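Local atomic coordinates of isochorismatase family protein family (Burkholderia thailandensis, PDB entry 3TXY), a protein that is of unknown specific function but has an isochorismatase-type fold and may act as a hydrolase. Residues A135-V140 / T166-F171; S142-A147 / P178-V183; A43-A48 / A184-V189. All coordinates share one frame; numbering follows the deposited sequence.

Contact 1: residues A135-V140 / T166-F171; sequences ATNIGV and TDAQTF
T136 and N137 at the start of helix 136-149 are each hydrogen-bonded to the first turn of helix 166-180. Both helices belong to a Rossmann-like alpha/beta fold with a parallel sheet, the fold of the isochorismatase family, in which helix 136-149 follows strand 128-134. The short segment axes come within 10.2 Å of each other.

The first polar link joins two side chains: T136 OG1 donates to Q169 OE1 over 2.7 Å, lying only slightly off the plane of the amide carbonyl. The side chains meet nearly at right angles. Q169 starts away from its partner, but a bend at chi2 (84°) swings the amide round to T136. Its NE2 donates to the backbone oxygen V161 O, so both ends of the amide are held and its flip state is fixed.

The second link runs from side chain to backbone. N137 ND2 reaches A168 O at 3.0 Å with a nearly straight N-H path (164°), the acceptor lying close to the asparagine amide plane while the donor stands well above the carbonyl plane. N137 OD1 is bonded to T163 OG1, which satisfies the other end of this buried amide.

Beyond these bonds the packing is slight: the A168 CB methyl lies 3.6 Å from N137 OD1, and F171 of the second subunit packs on both residues.

Behind these links the backbone is unusual. A cis peptide precedes A135, the N-cap, and the turn is of the wider pi type; I138 N (3.0 Å) and V140 N (3.2 Å) reach A135 O from opposite faces of its plane.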
loop_
_atom_site.group_PDB
_atom_site.type_symbol
_atom_site.label_atom_id
_atom_site.label_comp_id
_atom_site.label_asym_id
_atom_site.label_seq_id
_atom_site.Cartn_x
_atom_site.Cartn_y
_atom_site.Cartn_z
ATOM N N ALA A 135 8.818 -1.646 -9.366
ATOM C CA ALA A 135 9.104 -2.970 -8.813
ATOM C C ALA A 135 7.823 -3.591 -8.250
ATOM O O ALA A 135 6.932 -2.901 -7.781
ATOM C CB ALA A 135 10.153 -2.876 -7.711
ATOM N N THR A 136 7.752 -4.910 -8.295
ATOM C CA THR A 136 6.591 -5.663 -7.824
ATOM C C THR A 136 6.125 -5.200 -6.455
ATOM O O THR A 136 4.945 -4.906 -6.271
ATOM C CB THR A 136 6.912 -7.166 -7.760
ATOM O OG1 THR A 136 7.498 -7.564 -9.013
ATOM C CG2 THR A 136 5.642 -7.975 -7.510
ATOM N N ASN A 137 7.051 -5.113 -5.509
ATOM C CA ASN A 137 6.707 -4.759 -4.135
ATOM C C ASN A 137 6.576 -3.277 -3.839
ATOM O O ASN A 137 6.203 -2.915 -2.733
ATOM C CB ASN A 137 7.727 -5.327 -3.140
ATOM C CG ASN A 137 8.123 -6.733 -3.451
ATOM O OD1 ASN A 137 8.835 -6.973 -4.441
ATOM N ND2 ASN A 137 7.698 -7.679 -2.611
ATOM N N ILE A 138 6.945 -2.406 -4.773
ATOM C CA ILE A 138 6.995 -0.988 -4.469
ATOM C C ILE A 138 5.887 -0.276 -5.259
ATOM O O ILE A 138 4.749 -0.245 -4.805
ATOM C CB ILE A 138 8.415 -0.426 -4.717
ATOM C CG1 ILE A 138 9.447 -1.184 -3.874
ATOM C CG2 ILE A 138 8.467 1.081 -4.487
ATOM C CD1 ILE A 138 9.266 -1.112 -2.354
ATOM N N GLY A 139 6.190 0.233 -6.453
ATOM C CA GLY A 139 5.199 0.950 -7.247
ATOM C C GLY A 139 4.029 0.086 -7.683
ATOM O O GLY A 139 2.876 0.537 -7.672
ATOM N N VAL A 140 4.311 -1.155 -8.077
ATOM C CA VAL A 140 3.244 -2.073 -8.479
ATOM C C VAL A 140 2.329 -2.359 -7.281
ATOM O O VAL A 140 1.116 -2.153 -7.352
ATOM C CB VAL A 140 3.795 -3.376 -9.068
ATOM C CG1 VAL A 140 2.655 -4.394 -9.267
ATOM C CG2 VAL A 140 4.564 -3.075 -10.366
ATOM N N THR A 166 14.011 -12.957 -5.747
ATOM C CA THR A 166 12.955 -13.937 -6.012
ATOM C C THR A 166 12.105 -14.143 -4.751
ATOM O O THR A 166 10.914 -14.414 -4.849
ATOM C CB THR A 166 13.515 -15.284 -6.529
ATOM O OG1 THR A 166 14.535 -15.753 -5.643
ATOM C CG2 THR A 166 14.095 -15.123 -7.914
ATOM N N ASP A 167 12.718 -14.003 -3.574
ATOM C CA ASP A 167 11.959 -14.079 -2.309
ATOM C C ASP A 167 10.900 -12.956 -2.278
ATOM O O ASP A 167 9.747 -13.170 -1.855
ATOM C CB ASP A 167 12.881 -13.949 -1.092
ATOM C CG ASP A 167 13.595 -15.253 -0.720
ATOM O OD1 ASP A 167 13.328 -16.333 -1.293
ATOM O OD2 ASP A 167 14.418 -15.205 0.205
ATOM N N ALA A 168 11.284 -11.752 -2.712
ATOM C CA ALA A 168 10.336 -10.622 -2.706
ATOM C C ALA A 168 9.245 -10.808 -3.735
ATOM O O ALA A 168 8.076 -10.546 -3.470
ATOM C CB ALA A 168 11.052 -9.308 -2.941
ATOM N N GLN A 169 9.612 -11.297 -4.911
ATOM C CA GLN A 169 8.612 -11.605 -5.930
ATOM C C GLN A 169 7.603 -12.592 -5.387
ATOM O O GLN A 169 6.396 -12.366 -5.453
ATOM C CB GLN A 169 9.265 -12.187 -7.165
ATOM C CG GLN A 169 8.274 -12.512 -8.287
ATOM C CD GLN A 169 7.935 -11.307 -9.155
ATOM O OE1 GLN A 169 8.206 -10.165 -8.782
ATOM N NE2 GLN A 169 7.375 -11.572 -10.349
ATOM N N THR A 170 8.109 -13.690 -4.844
ATOM C CA THR A 170 7.248 -14.736 -4.328
ATOM C C THR A 170 6.365 -14.256 -3.195
ATOM O O THR A 170 5.185 -14.589 -3.164
ATOM C CB THR A 170 8.061 -15.980 -3.912
ATOM O OG1 THR A 170 8.638 -16.534 -5.102
ATOM C CG2 THR A 170 7.143 -17.032 -3.242
ATOM N N PHE A 171 6.925 -13.473 -2.281
ATOM C CA PHE A 171 6.136 -12.930 -1.185
ATOM C C PHE A 171 4.944 -12.117 -1.697
ATOM O O PHE A 171 3.828 -12.337 -1.282
ATOM C CB PHE A 171 6.977 -12.066 -0.252
ATOM C CG PHE A 171 6.234 -11.665 0.967
ATOM C CD1 PHE A 171 5.511 -10.481 1.002
ATOM C CD2 PHE A 171 6.187 -12.516 2.061
ATOM C CE1 PHE A 171 4.789 -10.144 2.134
ATOM C CE2 PHE A 171 5.470 -12.176 3.197
ATOM C CZ PHE A 171 4.767 -10.990 3.225
#

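Contact 2: residues S142-A147 / P178-V183; sequences STAREA and PKLGQV
L180 is the residue through which 178-183 reaches helix 136-149, touching A144 and R145 with its two methyl groups. It stands at the end of helix 166-180, whose last turn, 178-180, is only weakly bonded.

At L180 the CG is wedged between the backbone N and the carbonyl carbon (chi1 60°), and this torsion directs the branched end at the neighbouring helix. CD2 does most of the touching: it lies 3.7 Å from R145 CG, 3.8 Å from R145 N and 4.0 Å from A144 C, and so rests on both backbone and side chain. CD1 meets the methyl A144 CB more loosely, at 4.2 Å. R145 crosses L180 at about a right angle and offers only the root of its extended chain; its guanidinium goes on to E141, in a salt bridge, and to N137 O and S142 OG of the second subunit. W109 of that subunit also packs on L180.

G181 leaves the helix in a nearly fully extended conformation (phi 177°) and leads into strand 182-184. That strand lies next to 153-162 in the sheet and runs parallel to it, which makes helix 166-180 the connection of a beta-alpha-beta crossover. Q182 joins the two strands through backbone hydrogen bonds with V154 and V156.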
loop_
_atom_site.group_PDB
_atom_site.type_symbol
_atom_site.label_atom_id
_atom_site.label_comp_id
_atom_site.label_asym_id
_atom_site.label_seq_id
_atom_site.Cartn_x
_atom_site.Cartn_y
_atom_site.Cartn_z
ATOM N N SER A 142 1.931 -0.856 -4.276
ATOM C CA SER A 142 1.229 0.310 -3.726
ATOM C C SER A 142 0.030 0.690 -4.599
ATOM O O SER A 142 -1.045 1.036 -4.087
ATOM C CB SER A 142 2.168 1.499 -3.582
ATOM O OG SER A 142 2.998 1.379 -2.430
ATOM N N THR A 143 0.209 0.610 -5.916
ATOM C CA THR A 143 -0.886 0.880 -6.836
ATOM C C THR A 143 -1.974 -0.190 -6.689
ATOM O O THR A 143 -3.177 0.138 -6.661
ATOM C CB THR A 143 -0.370 0.922 -8.298
ATOM O OG1 THR A 143 0.674 1.911 -8.409
ATOM C CG2 THR A 143 -1.515 1.244 -9.266
ATOM N N ALA A 144 -1.547 -1.453 -6.583
ATOM C CA ALA A 144 -2.458 -2.593 -6.417
ATOM C C ALA A 144 -3.293 -2.458 -5.125
ATOM O O ALA A 144 -4.522 -2.599 -5.139
ATOM C CB ALA A 144 -1.666 -3.901 -6.400
ATOM N N ARG A 145 -2.612 -2.174 -4.021
ATOM C CA ARG A 145 -3.288 -1.964 -2.753
ATOM C C ARG A 145 -4.325 -0.839 -2.798
ATOM O O ARG A 145 -5.443 -0.988 -2.329
ATOM C CB ARG A 145 -2.256 -1.660 -1.678
ATOM C CG ARG A 145 -1.510 -2.899 -1.209
ATOM C CD ARG A 145 -0.470 -2.515 -0.162
ATOM N NE ARG A 145 0.315 -3.656 0.302
ATOM C CZ ARG A 145 0.200 -4.258 1.485
ATOM N NH1 ARG A 145 -0.671 -3.840 2.397
ATOM N NH2 ARG A 145 0.994 -5.287 1.755
ATOM N N GLU A 146 -3.945 0.294 -3.373
ATOM C CA GLU A 146 -4.848 1.425 -3.456
ATOM C C GLU A 146 -6.007 1.158 -4.421
ATOM O O GLU A 146 -7.120 1.581 -4.169
ATOM C CB GLU A 146 -4.079 2.695 -3.839
ATOM C CG GLU A 146 -4.964 3.928 -3.825
ATOM C CD GLU A 146 -4.211 5.245 -3.616
ATOM O OE1 GLU A 146 -4.907 6.267 -3.494
ATOM O OE2 GLU A 146 -2.960 5.282 -3.572
ATOM N N ALA A 147 -5.723 0.481 -5.535
ATOM C CA ALA A 147 -6.761 0.177 -6.535
ATOM C C ALA A 147 -7.838 -0.726 -5.933
ATOM O O ALA A 147 -9.043 -0.522 -6.110
ATOM C CB ALA A 147 -6.137 -0.473 -7.752
ATOM N N PRO A 178 -2.808 -12.241 -3.989
ATOM C CA PRO A 178 -4.016 -13.092 -4.009
ATOM C C PRO A 178 -5.128 -12.602 -3.080
ATOM O O PRO A 178 -6.287 -12.960 -3.289
ATOM C CB PRO A 178 -3.492 -14.466 -3.563
ATOM C CG PRO A 178 -2.047 -14.445 -3.900
ATOM C CD PRO A 178 -1.615 -13.027 -3.627
ATOM N N LYS A 179 -4.789 -11.793 -2.073
ATOM C CA LYS A 179 -5.776 -11.251 -1.147
ATOM C C LYS A 179 -6.481 -9.968 -1.613
ATOM O O LYS A 179 -7.548 -9.602 -1.053
ATOM C CB LYS A 179 -5.148 -11.015 0.222
ATOM C CG LYS A 179 -4.541 -12.272 0.811
ATOM C CD LYS A 179 -3.653 -11.976 1.988
ATOM C CE LYS A 179 -3.278 -13.250 2.746
ATOM N NZ LYS A 179 -1.979 -13.155 3.453
ATOM N N LEU A 180 -5.897 -9.302 -2.612
ATOM C CA LEU A 180 -6.423 -8.042 -3.110
ATOM C C LEU A 180 -6.800 -8.139 -4.594
ATOM O O LEU A 180 -7.329 -7.195 -5.162
ATOM C CB LEU A 180 -5.442 -6.888 -2.816
ATOM C CG LEU A 180 -4.031 -6.957 -3.391
ATOM C CD1 LEU A 180 -4.009 -6.992 -4.920
ATOM C CD2 LEU A 180 -3.141 -5.808 -2.879
ATOM N N GLY A 181 -6.574 -9.289 -5.217
ATOM C CA GLY A 181 -6.869 -9.427 -6.622
ATOM C C GLY A 181 -6.464 -10.797 -7.129
ATOM O O GLY A 181 -6.437 -11.773 -6.358
ATOM N N GLN A 182 -6.143 -10.846 -8.422
ATOM C CA GLN A 182 -5.808 -12.092 -9.126
ATOM C C GLN A 182 -4.407 -12.019 -9.732
ATOM O O GLN A 182 -4.003 -10.979 -10.228
ATOM C CB GLN A 182 -6.799 -12.342 -10.268
ATOM C CG GLN A 182 -8.260 -12.368 -9.880
ATOM C CD GLN A 182 -9.160 -12.499 -11.108
ATOM O OE1 GLN A 182 -9.384 -13.609 -11.615
ATOM N NE2 GLN A 182 -9.673 -11.376 -11.584
ATOM N N VAL A 183 -3.684 -13.129 -9.670
ATOM C CA VAL A 183 -2.344 -13.240 -10.239
ATOM C C VAL A 183 -2.420 -14.174 -11.439
ATOM O O VAL A 183 -2.982 -15.268 -11.349
ATOM C CB VAL A 183 -1.334 -13.738 -9.193
ATOM C CG1 VAL A 183 0.075 -13.798 -9.755
ATOM C CG2 VAL A 183 -1.341 -12.822 -7.965
#

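Contact 3: residues A43-A48 / A184-V189; sequences AELANA and ATAADV
Two helices on one face of the parallel sheet, 35-51 and 186-194, meet where L45 inserts its isobutyl group against A186 and V189. The helices are distant in sequence yet their backbones come close, with L45 CA 6.9 Å from A186 CA, a spacing consistent with the small side chain of A186.

The contact is apolar and buried, and L45 supplies all of the first helix's share. Its CG is anti to the carbonyl carbon (chi1 -77°), which points the branch at the other helix, where the two methyls divide the work. L45 CD1 faces the methyl A186 CB at 4.0 Å. L45 CD2 lies against the backbone of the same residue, 3.7 Å from A186 O, and reaches one turn onward to V189 CG1 at 4.0 Å. That valine branch stands anti to its backbone N, and the leucine and valine side chains cross roughly perpendicularly.

A186 is the first residue of a helix whose start is closed by a capping box. T185 is the N-cap: its OG1 accepts from D188 N at 3.1 Å with an N-H...O angle of 161°, and in return T185 N donates to D188 OD2 at 3.0 Å. The latter oxygen is approached from above the carboxylate plane, 44° out of it. The first regular helical bond, V189 N to T185 O, measures 2.9 Å. D159 OD1 takes the hydrogen of A186 N, so this amide at the helix start also has a partner.

Beneath the contact lies the sheet: A186 and V189 both pack on V157 of strand 153-162, while L45 and A46 pack on L16 of strand 14-19.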
loop_
_atom_site.group_PDB
_atom_site.type_symbol
_atom_site.label_atom_id
_atom_site.label_comp_id
_atom_site.label_asym_id
_atom_site.label_seq_id
_atom_site.Cartn_x
_atom_site.Cartn_y
_atom_site.Cartn_z
ATOM N N ALA A 43 4.363 -4.450 -23.826
ATOM C CA ALA A 43 4.039 -4.035 -25.187
ATOM C C ALA A 43 3.098 -5.038 -25.873
ATOM O O ALA A 43 2.124 -4.638 -26.505
ATOM C CB ALA A 43 5.307 -3.833 -26.002
ATOM N N GLU A 44 3.370 -6.328 -25.708
ATOM C CA GLU A 44 2.530 -7.383 -26.285
ATOM C C GLU A 44 1.118 -7.299 -25.755
ATOM O O GLU A 44 0.151 -7.410 -26.502
ATOM C CB GLU A 44 3.079 -8.780 -25.969
ATOM C CG GLU A 44 4.357 -9.181 -26.692
ATOM C CD GLU A 44 4.959 -10.457 -26.104
ATOM O OE1 GLU A 44 4.181 -11.361 -25.709
ATOM O OE2 GLU A 44 6.210 -10.542 -26.000
ATOM N N LEU A 45 0.985 -7.133 -24.446
ATOM C CA LEU A 45 -0.343 -6.953 -23.876
ATOM C C LEU A 45 -1.028 -5.670 -24.378
ATOM O O LEU A 45 -2.226 -5.666 -24.659
ATOM C CB LEU A 45 -0.264 -6.946 -22.341
ATOM C CG LEU A 45 -0.109 -8.315 -21.689
ATOM C CD1 LEU A 45 0.221 -8.127 -20.216
ATOM C CD2 LEU A 45 -1.405 -9.106 -21.849
ATOM N N ALA A 46 -0.262 -4.586 -24.456
ATOM C CA ALA A 46 -0.756 -3.298 -24.932
ATOM C C ALA A 46 -1.356 -3.465 -26.325
ATOM O O ALA A 46 -2.428 -2.938 -26.626
ATOM C CB ALA A 46 0.379 -2.295 -24.967
ATOM N N ASN A 47 -0.681 -4.232 -27.166
ATOM C CA ASN A 47 -1.215 -4.502 -28.518
ATOM C C ASN A 47 -2.589 -5.189 -28.451
ATOM O O ASN A 47 -3.513 -4.815 -29.167
ATOM C CB ASN A 47 -0.241 -5.346 -29.330
ATOM C CG ASN A 47 1.025 -4.593 -29.687
ATOM O OD1 ASN A 47 1.088 -3.362 -29.594
ATOM N ND2 ASN A 47 2.056 -5.332 -30.070
ATOM N N ALA A 48 -2.713 -6.158 -27.547
ATOM C CA ALA A 48 -3.974 -6.878 -27.342
ATOM C C ALA A 48 -5.092 -5.962 -26.819
ATOM O O ALA A 48 -6.250 -6.074 -27.256
ATOM C CB ALA A 48 -3.747 -8.050 -26.406
ATOM N N ALA A 184 -1.909 -13.724 -12.576
ATOM C CA ALA A 184 -1.980 -14.513 -13.808
ATOM C C ALA A 184 -0.803 -14.164 -14.704
ATOM O O ALA A 184 -0.147 -13.147 -14.493
ATOM C CB ALA A 184 -3.293 -14.227 -14.518
ATOM N N THR A 185 -0.523 -15.018 -15.684
ATOM C CA THR A 185 0.498 -14.724 -16.677
ATOM C C THR A 185 -0.099 -13.838 -17.786
ATOM O O THR A 185 -1.316 -13.782 -17.973
ATOM C CB THR A 185 1.046 -16.020 -17.311
ATOM O OG1 THR A 185 0.002 -16.656 -18.059
ATOM C CG2 THR A 185 1.603 -16.988 -16.241
ATOM N N ALA A 186 0.769 -13.152 -18.520
ATOM C CA ALA A 186 0.375 -12.392 -19.698
ATOM C C ALA A 186 -0.483 -13.207 -20.673
ATOM O O ALA A 186 -1.471 -12.698 -21.198
ATOM C CB ALA A 186 1.622 -11.878 -20.421
ATOM N N ALA A 187 -0.085 -14.452 -20.929
ATOM C CA ALA A 187 -0.841 -15.344 -21.817
ATOM C C ALA A 187 -2.242 -15.637 -21.272
ATOM O O ALA A 187 -3.207 -15.676 -22.045
ATOM C CB ALA A 187 -0.073 -16.657 -22.039
ATOM N N ASP A 188 -2.332 -15.890 -19.962
ATOM C CA ASP A 188 -3.604 -16.076 -19.253
ATOM C C ASP A 188 -4.488 -14.821 -19.434
ATOM O O ASP A 188 -5.695 -14.919 -19.629
ATOM C CB ASP A 188 -3.420 -16.175 -17.714
ATOM C CG ASP A 188 -2.796 -17.483 -17.201
ATOM O OD1 ASP A 188 -2.791 -18.522 -17.904
ATOM O OD2 ASP A 188 -2.342 -17.440 -15.991
ATOM N N VAL A 189 -3.897 -13.639 -19.289
ATOM C CA VAL A 189 -4.671 -12.398 -19.419
ATOM C C VAL A 189 -5.218 -12.266 -20.842
ATOM O O VAL A 189 -6.395 -11.965 -21.035
ATOM C CB VAL A 189 -3.828 -11.149 -19.104
ATOM C CG1 VAL A 189 -4.561 -9.889 -19.574
ATOM C CG2 VAL A 189 -3.508 -11.098 -17.613
#

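Contacts 1 and 2 join the same two helices, 136-149 and 166-180, at successive places; their centres are 12 Å apart, and both also touch the second subunit. Contact 3 joins helices 35-51 and 186-194 across the other face of the sheet, its centre about 19 Å from that of contact 1 and about 18 Å from that of contact 2. Strand 182-184 carries the chain from contact 2 directly into contact 3, whereas contacts 1 and 3 stay about 9 Å apart at their nearest atoms. In related cysteine hydrolases the nucleophile lies in the first turn of the helix equivalent to 136-149; contact 1 therefore probably borders the active-site region, with G139 apparently at the cysteine's position.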